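Local coordinates for vesicular integral-membrane protein VIP36 (Canis lupus familiaris, PDB 2DUR) that acts as a calcium-dependent lectin of the early secretory pathway, binding high-mannose glycans and helping to transport and sort the glycoproteins that carry them, at residues Leu61-Gly74 and Asp216-Val230. Sequence-based numbering, arbitrary orientation.
Sequences LKDWEMHVHFKVHG and DNHDIISMKLFQLMV
His73 and Asp219 join strands 64-73 and 217-227 through a side-chain hydrogen bond: NE2 of His73 gives a nearly straight bond of 2.9 Å to Asp219 OD2, lying in the imidazole plane but meeting the carboxylate from above its own plane. Asn217 CB packs over one face of that ring and Lys71 CE over the other; an imidazole suits the place, offering an in-plane N-H as well as two flat faces. With CG between the backbone N and the carbonyl carbon (chi1 57°), His73 swings its ring across to the partner strand. Its carbonyl O accepts from both N and ND2 of Asn217, which arrive from opposite faces of the carbonyl plane. Asp219 OD1 forms a salt bridge with Arg41 of the adjoining strand 40-43, which should favour a charged carboxylate.

Midway, His69 O takes bonds from Ile221 N (2.7 Å) and Ser222 N (3.3 Å), the signature of a classic beta bulge. The extra residue, Ile221, lays CB over the His69 ring in a CH-pi contact, 3.8 Å from the centroid. Small and polar, Ser222 lets OG hold two waters, one reaching His67 O and the other His69 ND1. Further along, Phe226 CE1 sits over a face of His67, 3.5 Å from ND1, while Glu65 OE1 fixes the ring's rotation by accepting from NE2 in the ring plane.

On the buried side, the unbranched, bendable chains of Met66 and Met223 meet through their CE methyls at 3.9 Å, and Leu225 CD2 fills in beside Met66 CB. The side chain of His218 lies about 8 Å from a bound mannose. Met66 and Leu225 also touch Phe205 on strand 204-211 of the opposing sheet, so this bulged antiparallel pair, its inner face mostly apolar, forms part of the beta sandwich of the L-type (legume-like) lectin fold, VIP36's lumenal carbohydrate-recognition domain.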
ATOM      1  N   LEU A  61       9.431  13.417   3.999  1.00 22.23           N
ATOM      2  CA  LEU A  61      10.649  12.795   3.456  1.00 22.18           C
ATOM      3  C   LEU A  61      10.583  12.740   1.931  1.00 22.35           C
ATOM      4  O   LEU A  61       9.592  12.285   1.378  1.00 21.85           O
ATOM      5  CB  LEU A  61      10.826  11.373   3.973  1.00 21.90           C
ATOM      6  CG  LEU A  61      10.965  11.187   5.493  1.00 23.88           C
ATOM      7  CD1 LEU A  61      11.104   9.736   5.792  1.00 25.94           C
ATOM      8  CD2 LEU A  61      12.159  11.964   6.036  1.00 26.00           C
ATOM      9  N   LYS A  62      11.650  13.185   1.259  1.00 21.94           N
ATOM     10  CA  LYS A  62      11.724  13.049  -0.193  1.00 23.01           C
ATOM     11  C   LYS A  62      12.134  11.650  -0.629  1.00 22.33           C
ATOM     12  O   LYS A  62      11.757  11.185  -1.708  1.00 24.75           O
ATOM     13  CB  LYS A  62      12.715  14.060  -0.772  1.00 22.38           C
ATOM     14  CG  LYS A  62      12.357  15.509  -0.532  1.00 24.63           C
ATOM     15  CD  LYS A  62      13.507  16.383  -1.042  1.00 26.72           C
ATOM     16  CE  LYS A  62      13.280  17.843  -0.744  1.00 30.07           C
ATOM     17  NZ  LYS A  62      13.357  18.136   0.710  1.00 32.35           N
ATOM     18  N   ASP A  63      12.919  10.967   0.192  1.00 21.34           N
ATOM     19  CA  ASP A  63      13.443   9.656  -0.169  1.00 21.03           C
ATOM     20  C   ASP A  63      13.171   8.669   0.954  1.00 20.71           C
ATOM     21  O   ASP A  63      13.661   8.842   2.082  1.00 20.40           O
ATOM     22  CB  ASP A  63      14.953   9.733  -0.447  1.00 21.63           C
ATOM     23  CG  ASP A  63      15.300  10.892  -1.344  1.00 21.46           C
ATOM     24  OD1 ASP A  63      15.237  10.724  -2.569  1.00 22.23           O
ATOM     25  OD2 ASP A  63      15.614  11.979  -0.805  1.00 23.05           O
ATOM     26  N   TRP A  64      12.375   7.644   0.654  1.00 19.86           N
ATOM     27  CA  TRP A  64      11.918   6.746   1.707  1.00 19.02           C
ATOM     28  C   TRP A  64      11.723   5.322   1.237  1.00 18.67           C
ATOM     29  O   TRP A  64      11.643   5.036   0.027  1.00 17.13           O
ATOM     30  CB  TRP A  64      10.639   7.284   2.355  1.00 19.57           C
ATOM     31  CG  TRP A  64       9.547   7.700   1.393  1.00 18.61           C
ATOM     32  CD1 TRP A  64       9.264   8.963   0.985  1.00 18.82           C
ATOM     33  CD2 TRP A  64       8.598   6.841   0.736  1.00 18.51           C
ATOM     34  NE1 TRP A  64       8.192   8.965   0.127  1.00 19.47           N
ATOM     35  CE2 TRP A  64       7.756   7.676  -0.041  1.00 18.11           C
ATOM     36  CE3 TRP A  64       8.362   5.463   0.749  1.00 16.41           C
ATOM     37  CZ2 TRP A  64       6.702   7.165  -0.823  1.00 18.61           C
ATOM     38  CZ3 TRP A  64       7.319   4.940  -0.043  1.00 18.52           C
ATOM     39  CH2 TRP A  64       6.499   5.799  -0.802  1.00 17.72           C
ATOM     40  N   GLU A  65      11.665   4.409   2.204  1.00 17.65           N
ATOM     41  CA  GLU A  65      11.388   3.031   1.877  1.00 17.94           C
ATOM     42  C   GLU A  65      10.506   2.483   2.967  1.00 18.53           C
ATOM     43  O   GLU A  65      10.876   2.549   4.148  1.00 18.99           O
ATOM     44  CB  GLU A  65      12.677   2.198   1.776  1.00 18.04           C
ATOM     45  CG  GLU A  65      12.437   0.760   1.343  1.00 19.14           C
ATOM     46  CD  GLU A  65      13.732   0.034   0.966  1.00 21.83           C
ATOM     47  OE1 GLU A  65      13.962  -1.092   1.450  1.00 26.53           O
ATOM     48  OE2 GLU A  65      14.534   0.605   0.185  1.00 26.84           O
ATOM     49  N   MET A  66       9.333   1.991   2.566  1.00 17.91           N
ATOM     50  CA  MET A  66       8.364   1.391   3.501  1.00 17.85           C
ATOM     51  C   MET A  66       8.411  -0.132   3.430  1.00 18.07           C
ATOM     52  O   MET A  66       8.325  -0.723   2.358  1.00 18.78           O
ATOM     53  CB  MET A  66       6.934   1.868   3.152  1.00 17.50           C
ATOM     54  CG  MET A  66       5.848   1.280   4.089  1.00 19.53           C
ATOM     55  SD  MET A  66       5.885   2.035   5.732  1.00 20.10           S
ATOM     56  CE  MET A  66       4.842   3.477   5.520  1.00 20.54           C
ATOM     57  N   HIS A  67       8.569  -0.789   4.583  1.00 19.07           N
ATOM     58  CA  HIS A  67       8.498  -2.231   4.628  1.00 18.72           C
ATOM     59  C   HIS A  67       7.219  -2.651   5.318  1.00 18.75           C
ATOM     60  O   HIS A  67       6.935  -2.211   6.426  1.00 19.28           O
ATOM     61  CB  HIS A  67       9.662  -2.820   5.422  1.00 19.11           C
ATOM     62  CG  HIS A  67      10.991  -2.576   4.794  1.00 20.44           C
ATOM     63  ND1 HIS A  67      12.175  -2.949   5.397  1.00 22.64           N
ATOM     64  CD2 HIS A  67      11.328  -1.984   3.625  1.00 22.69           C
ATOM     65  CE1 HIS A  67      13.184  -2.598   4.618  1.00 22.59           C
ATOM     66  NE2 HIS A  67      12.700  -2.014   3.536  1.00 21.91           N
ATOM     67  N   VAL A  68       6.455  -3.503   4.670  1.00 18.24           N
ATOM     68  CA  VAL A  68       5.153  -3.910   5.236  1.00 18.22           C
ATOM     69  C   VAL A  68       5.172  -5.391   5.483  1.00 18.37           C
ATOM     70  O   VAL A  68       5.357  -6.174   4.569  1.00 18.56           O
ATOM     71  CB  VAL A  68       3.976  -3.533   4.269  1.00 18.28           C
ATOM     72  CG1 VAL A  68       2.619  -3.885   4.891  1.00 19.31           C
ATOM     73  CG2 VAL A  68       4.035  -2.069   3.943  1.00 18.28           C
ATOM     74  N   HIS A  69       4.987  -5.780   6.743  1.00 18.19           N
ATOM     75  CA  HIS A  69       4.777  -7.166   7.061  1.00 17.99           C
ATOM     76  C   HIS A  69       3.250  -7.352   7.138  1.00 18.29           C
ATOM     77  O   HIS A  69       2.602  -6.765   8.007  1.00 18.66           O
ATOM     78  CB  HIS A  69       5.442  -7.462   8.411  1.00 19.68           C
ATOM     79  CG  HIS A  69       5.238  -8.860   8.892  1.00 20.18           C
ATOM     80  ND1 HIS A  69       5.613  -9.262  10.156  1.00 24.02           N
ATOM     81  CD2 HIS A  69       4.690  -9.942   8.298  1.00 22.38           C
ATOM     82  CE1 HIS A  69       5.321 -10.539  10.311  1.00 23.78           C
ATOM     83  NE2 HIS A  69       4.759 -10.979   9.203  1.00 24.74           N
ATOM     84  N   PHE A  70       2.726  -8.112   6.191  1.00 17.60           N
ATOM     85  CA  PHE A  70       1.270  -8.292   6.052  1.00 18.21           C
ATOM     86  C   PHE A  70       0.955  -9.772   6.041  1.00 18.33           C
ATOM     87  O   PHE A  70       1.840 -10.615   5.907  1.00 19.09           O
ATOM     88  CB  PHE A  70       0.782  -7.619   4.754  1.00 18.03           C
ATOM     89  CG  PHE A  70       1.259  -8.302   3.500  1.00 15.44           C
ATOM     90  CD1 PHE A  70       2.529  -7.988   2.970  1.00 16.88           C
ATOM     91  CD2 PHE A  70       0.489  -9.281   2.859  1.00 17.49           C
ATOM     92  CE1 PHE A  70       3.003  -8.655   1.818  1.00 15.39           C
ATOM     93  CE2 PHE A  70       0.940  -9.934   1.693  1.00 18.35           C
ATOM     94  CZ  PHE A  70       2.231  -9.625   1.174  1.00 16.94           C
ATOM     95  N   LYS A  71      -0.323 -10.114   6.182  1.00 17.50           N
ATOM     96  CA  LYS A  71      -0.730 -11.493   6.011  1.00 18.45           C
ATOM     97  C   LYS A  71      -2.124 -11.528   5.404  1.00 18.98           C
ATOM     98  O   LYS A  71      -3.048 -10.947   5.974  1.00 20.18           O
ATOM     99  CB  LYS A  71      -0.722 -12.241   7.349  1.00 19.01           C
ATOM    100  CG  LYS A  71      -0.758 -13.717   7.165  1.00 19.89           C
ATOM    101  CD  LYS A  71      -0.770 -14.449   8.506  1.00 24.07           C
ATOM    102  CE  LYS A  71      -1.094 -15.920   8.295  1.00 28.47           C
ATOM    103  NZ  LYS A  71       0.010 -16.695   7.630  1.00 34.93           N
ATOM    104  N   VAL A  72      -2.246 -12.169   4.252  1.00 19.34           N
ATOM    105  CA  VAL A  72      -3.546 -12.402   3.635  1.00 20.06           C
ATOM    106  C   VAL A  72      -3.836 -13.883   3.712  1.00 20.74           C
ATOM    107  O   VAL A  72      -3.088 -14.715   3.182  1.00 21.01           O
ATOM    108  CB  VAL A  72      -3.603 -11.906   2.173  1.00 19.85           C
ATOM    109  CG1 VAL A  72      -4.986 -12.193   1.572  1.00 20.96           C
ATOM    110  CG2 VAL A  72      -3.271 -10.404   2.142  1.00 19.70           C
ATOM    111  N   HIS A  73      -4.938 -14.222   4.368  1.00 20.16           N
ATOM    112  CA  HIS A  73      -5.229 -15.623   4.609  1.00 20.55           C
ATOM    113  C   HIS A  73      -6.709 -15.838   4.859  1.00 20.50           C
ATOM    114  O   HIS A  73      -7.359 -14.986   5.421  1.00 19.63           O
ATOM    115  CB  HIS A  73      -4.396 -16.130   5.803  1.00 20.24           C
ATOM    116  CG  HIS A  73      -4.607 -15.364   7.071  1.00 20.48           C
ATOM    117  ND1 HIS A  73      -5.183 -15.939   8.185  1.00 21.04           N
ATOM    118  CD2 HIS A  73      -4.350 -14.073   7.403  1.00 20.05           C
ATOM    119  CE1 HIS A  73      -5.240 -15.044   9.155  1.00 22.35           C
ATOM    120  NE2 HIS A  73      -4.732 -13.907   8.711  1.00 23.16           N
ATOM    121  N   GLY A  74      -7.227 -16.976   4.432  1.00 21.70           N
ATOM    122  CA  GLY A  74      -8.623 -17.286   4.716  1.00 23.17           C
ATOM    123  C   GLY A  74      -8.970 -18.680   4.273  1.00 24.13           C
ATOM    124  O   GLY A  74      -8.112 -19.430   3.801  1.00 24.64           O
ATOM    125  N   ASP A 216     -11.467 -12.605   2.849  1.00 16.65           N
ATOM    126  CA  ASP A 216     -10.174 -13.084   3.372  1.00 17.12           C
ATOM    127  C   ASP A 216      -9.856 -12.235   4.590  1.00 17.26           C
ATOM    128  O   ASP A 216     -10.313 -11.089   4.739  1.00 16.83           O
ATOM    129  CB  ASP A 216      -9.015 -12.857   2.375  1.00 17.89           C
ATOM    130  CG  ASP A 216      -8.601 -14.090   1.619  1.00 19.43           C
ATOM    131  OD1 ASP A 216      -8.807 -15.250   2.079  1.00 20.89           O
ATOM    132  OD2 ASP A 216      -8.003 -13.899   0.534  1.00 21.23           O
ATOM    133  N   ASN A 217      -9.029 -12.767   5.475  1.00 16.83           N
ATOM    134  CA  ASN A 217      -8.427 -11.917   6.477  1.00 16.67           C
ATOM    135  C   ASN A 217      -7.334 -11.119   5.791  1.00 17.23           C
ATOM    136  O   ASN A 217      -6.531 -11.694   5.069  1.00 17.97           O
ATOM    137  CB  ASN A 217      -7.754 -12.753   7.562  1.00 17.67           C
ATOM    138  CG  ASN A 217      -8.745 -13.573   8.358  1.00 18.56           C
ATOM    139  OD1 ASN A 217      -9.525 -13.018   9.145  1.00 19.58           O
ATOM    140  ND2 ASN A 217      -8.710 -14.900   8.167  1.00 21.69           N
ATOM    141  N   HIS A 218      -7.343  -9.808   6.006  1.00 16.27           N
ATOM    142  CA  HIS A 218      -6.279  -8.919   5.504  1.00 16.79           C
ATOM    143  C   HIS A 218      -5.629  -8.258   6.707  1.00 17.01           C
ATOM    144  O   HIS A 218      -6.172  -7.333   7.278  1.00 17.01           O
ATOM    145  CB  HIS A 218      -6.882  -7.863   4.536  1.00 16.32           C
ATOM    146  CG  HIS A 218      -7.505  -8.459   3.315  1.00 17.80           C
ATOM    147  ND1 HIS A 218      -8.874  -8.595   3.160  1.00 16.78           N
ATOM    148  CD2 HIS A 218      -6.956  -8.903   2.161  1.00 17.32           C
ATOM    149  CE1 HIS A 218      -9.128  -9.160   1.992  1.00 17.09           C
ATOM    150  NE2 HIS A 218      -7.981  -9.348   1.362  1.00 18.54           N
ATOM    151  N   ASP A 219      -4.447  -8.768   7.108  1.00 16.69           N
ATOM    152  CA  ASP A 219      -3.764  -8.265   8.303  1.00 17.10           C
ATOM    153  C   ASP A 219      -2.510  -7.444   7.974  1.00 17.17           C
ATOM    154  O   ASP A 219      -1.790  -7.759   7.031  1.00 18.49           O
ATOM    155  CB  ASP A 219      -3.301  -9.415   9.209  1.00 17.41           C
ATOM    156  CG  ASP A 219      -4.440 -10.290   9.696  1.00 19.54           C
ATOM    157  OD1 ASP A 219      -5.594  -9.820   9.680  1.00 18.53           O
ATOM    158  OD2 ASP A 219      -4.169 -11.435  10.120  1.00 21.51           O
ATOM    159  N   ILE A 220      -2.265  -6.410   8.772  1.00 17.86           N
ATOM    160  CA  ILE A 220      -0.991  -5.661   8.739  1.00 18.81           C
ATOM    161  C   ILE A 220      -0.330  -5.885  10.088  1.00 19.44           C
ATOM    162  O   ILE A 220      -0.880  -5.491  11.108  1.00 20.11           O
ATOM    163  CB  ILE A 220      -1.210  -4.139   8.535  1.00 18.65           C
ATOM    164  CG1 ILE A 220      -1.998  -3.867   7.245  1.00 20.22           C
ATOM    165  CG2 ILE A 220       0.146  -3.374   8.511  1.00 19.65           C
ATOM    166  CD1 ILE A 220      -1.296  -4.279   5.940  1.00 19.62           C
ATOM    167  N   ILE A 221       0.842  -6.532  10.092  1.00 19.40           N
ATOM    168  CA  ILE A 221       1.569  -6.747  11.356  1.00 19.77           C
ATOM    169  C   ILE A 221       2.415  -5.522  11.690  1.00 19.70           C
ATOM    170  O   ILE A 221       2.415  -5.034  12.822  1.00 20.52           O
ATOM    171  CB  ILE A 221       2.429  -8.015  11.328  1.00 19.67           C
ATOM    172  CG1 ILE A 221       1.564  -9.279  11.267  1.00 22.52           C
ATOM    173  CG2 ILE A 221       3.347  -8.073  12.589  1.00 20.47           C
ATOM    174  CD1 ILE A 221       1.012  -9.651   9.877  1.00 23.57           C
ATOM    175  N   SER A 222       3.142  -5.012  10.694  1.00 19.07           N
ATOM    176  CA  SER A 222       3.917  -3.808  10.908  1.00 18.61           C
ATOM    177  C   SER A 222       4.086  -3.063   9.597  1.00 18.98           C
ATOM    178  O   SER A 222       3.991  -3.668   8.519  1.00 19.00           O
ATOM    179  CB  SER A 222       5.317  -4.137  11.485  1.00 18.94           C
ATOM    180  OG  SER A 222       6.052  -4.905  10.564  1.00 19.57           O
ATOM    181  N   MET A 223       4.320  -1.769   9.727  1.00 19.74           N
ATOM    182  CA  MET A 223       4.744  -0.898   8.634  1.00 21.16           C
ATOM    183  C   MET A 223       5.914  -0.105   9.185  1.00 20.21           C
ATOM    184  O   MET A 223       5.789   0.565  10.204  1.00 20.33           O
ATOM    185  CB  MET A 223       3.596   0.026   8.250  1.00 21.27           C
ATOM    186  CG  MET A 223       2.427  -0.776   7.667  1.00 22.73           C
ATOM    187  SD  MET A 223       1.065   0.255   7.126  1.00 26.64           S
ATOM    188  CE  MET A 223       1.766   1.121   5.727  1.00 26.37           C
ATOM    189  N   LYS A 224       7.068  -0.215   8.535  1.00 20.54           N
ATOM    190  CA  LYS A 224       8.276   0.418   9.050  1.00 20.46           C
ATOM    191  C   LYS A 224       8.823   1.297   7.958  1.00 20.00           C
ATOM    192  O   LYS A 224       9.155   0.797   6.876  1.00 20.94           O
ATOM    193  CB  LYS A 224       9.299  -0.643   9.471  1.00 20.94           C
ATOM    194  CG  LYS A 224       8.851  -1.441  10.695  1.00 22.84           C
ATOM    195  CD  LYS A 224       9.810  -2.601  10.971  1.00 26.16           C
ATOM    196  CE  LYS A 224       9.345  -3.448  12.149  1.00 28.51           C
ATOM    197  NZ  LYS A 224      10.406  -4.448  12.515  1.00 31.01           N
ATOM    198  N   LEU A 225       8.851   2.590   8.230  1.00 19.53           N
ATOM    199  CA  LEU A 225       9.246   3.567   7.223  1.00 19.63           C
ATOM    200  C   LEU A 225      10.654   4.039   7.523  1.00 20.69           C
ATOM    201  O   LEU A 225      10.919   4.550   8.625  1.00 20.59           O
ATOM    202  CB  LEU A 225       8.264   4.741   7.221  1.00 20.40           C
ATOM    203  CG  LEU A 225       8.340   5.760   6.081  1.00 21.95           C
ATOM    204  CD1 LEU A 225       9.527   6.676   6.224  1.00 24.90           C
ATOM    205  CD2 LEU A 225       8.329   5.094   4.714  1.00 21.43           C
ATOM    206  N   PHE A 226      11.530   3.922   6.521  1.00 20.78           N
ATOM    207  CA  PHE A 226      12.932   4.338   6.664  1.00 21.19           C
ATOM    208  C   PHE A 226      13.242   5.545   5.802  1.00 21.68           C
ATOM    209  O   PHE A 226      12.822   5.601   4.647  1.00 21.82           O
ATOM    210  CB  PHE A 226      13.846   3.182   6.276  1.00 21.21           C
ATOM    211  CG  PHE A 226      13.670   1.973   7.144  1.00 22.87           C
ATOM    212  CD1 PHE A 226      12.840   0.929   6.749  1.00 22.69           C
ATOM    213  CD2 PHE A 226      14.326   1.886   8.371  1.00 24.22           C
ATOM    214  CE1 PHE A 226      12.667  -0.191   7.555  1.00 24.50           C
ATOM    215  CE2 PHE A 226      14.147   0.779   9.186  1.00 24.42           C
ATOM    216  CZ  PHE A 226      13.327  -0.263   8.781  1.00 24.40           C
ATOM    217  N   GLN A 227      13.951   6.517   6.373  1.00 21.48           N
ATOM    218  CA  GLN A 227      14.469   7.621   5.603  1.00 22.49           C
ATOM    219  C   GLN A 227      15.722   7.153   4.861  1.00 23.25           C
ATOM    220  O   GLN A 227      16.619   6.550   5.451  1.00 23.08           O
ATOM    221  CB  GLN A 227      14.812   8.797   6.511  1.00 22.77           C
ATOM    222  CG  GLN A 227      15.348   9.996   5.770  1.00 26.01           C
ATOM    223  CD  GLN A 227      15.702  11.151   6.690  1.00 30.88           C
ATOM    224  OE1 GLN A 227      15.698  11.015   7.920  1.00 34.17           O
ATOM    225  NE2 GLN A 227      15.999  12.297   6.101  1.00 32.10           N
ATOM    226  N   LEU A 228      15.752   7.396   3.557  1.00 23.43           N
ATOM    227  CA  LEU A 228      16.950   7.175   2.765  1.00 24.37           C
ATOM    228  C   LEU A 228      17.759   8.470   2.747  1.00 24.59           C
ATOM    229  O   LEU A 228      17.218   9.555   2.529  1.00 24.75           O
ATOM    230  CB  LEU A 228      16.575   6.745   1.339  1.00 23.56           C
ATOM    231  CG  LEU A 228      15.637   5.537   1.214  1.00 23.82           C
ATOM    232  CD1 LEU A 228      15.319   5.229  -0.248  1.00 24.31           C
ATOM    233  CD2 LEU A 228      16.243   4.323   1.891  1.00 23.90           C
ATOM    234  N   MET A 229      19.060   8.347   3.001  1.00 26.58           N
ATOM    235  CA  MET A 229      19.934   9.514   3.011  1.00 27.86           C
ATOM    236  C   MET A 229      20.448   9.706   1.588  1.00 27.84           C
ATOM    237  O   MET A 229      21.422   9.073   1.147  1.00 28.91           O
ATOM    238  CB  MET A 229      21.076   9.348   4.024  1.00 28.57           C
ATOM    239  CG  MET A 229      20.619   9.074   5.473  1.00 31.13           C
ATOM    240  SD  MET A 229      19.240  10.077   6.081  1.00 37.52           S
ATOM    241  CE  MET A 229      19.963  11.718   6.083  1.00 36.60           C
ATOM    242  N   VAL A 230      19.750  10.567   0.868  1.00 27.22           N
ATOM    243  CA  VAL A 230      20.026  10.796  -0.539  1.00 26.15           C
ATOM    244  C   VAL A 230      20.262  12.279  -0.751  1.00 26.29           C
ATOM    245  O   VAL A 230      19.479  13.134  -0.300  1.00 25.87           O
ATOM    246  CB  VAL A 230      18.853  10.297  -1.423  1.00 25.53           C
ATOM    247  CG1 VAL A 230      19.054  10.712  -2.885  1.00 25.10           C
ATOM    248  CG2 VAL A 230      18.707   8.777  -1.317  1.00 25.48           C
TER
HETATM  249  O   HOH W   1      17.192  12.638   1.385  1.00 39.05           O
HETATM  250  O   HOH W   2       7.506  -4.001   8.563  1.00 25.54           O
HETATM  251  O   HOH W   3       7.004  -7.204  11.678  1.00 26.08           O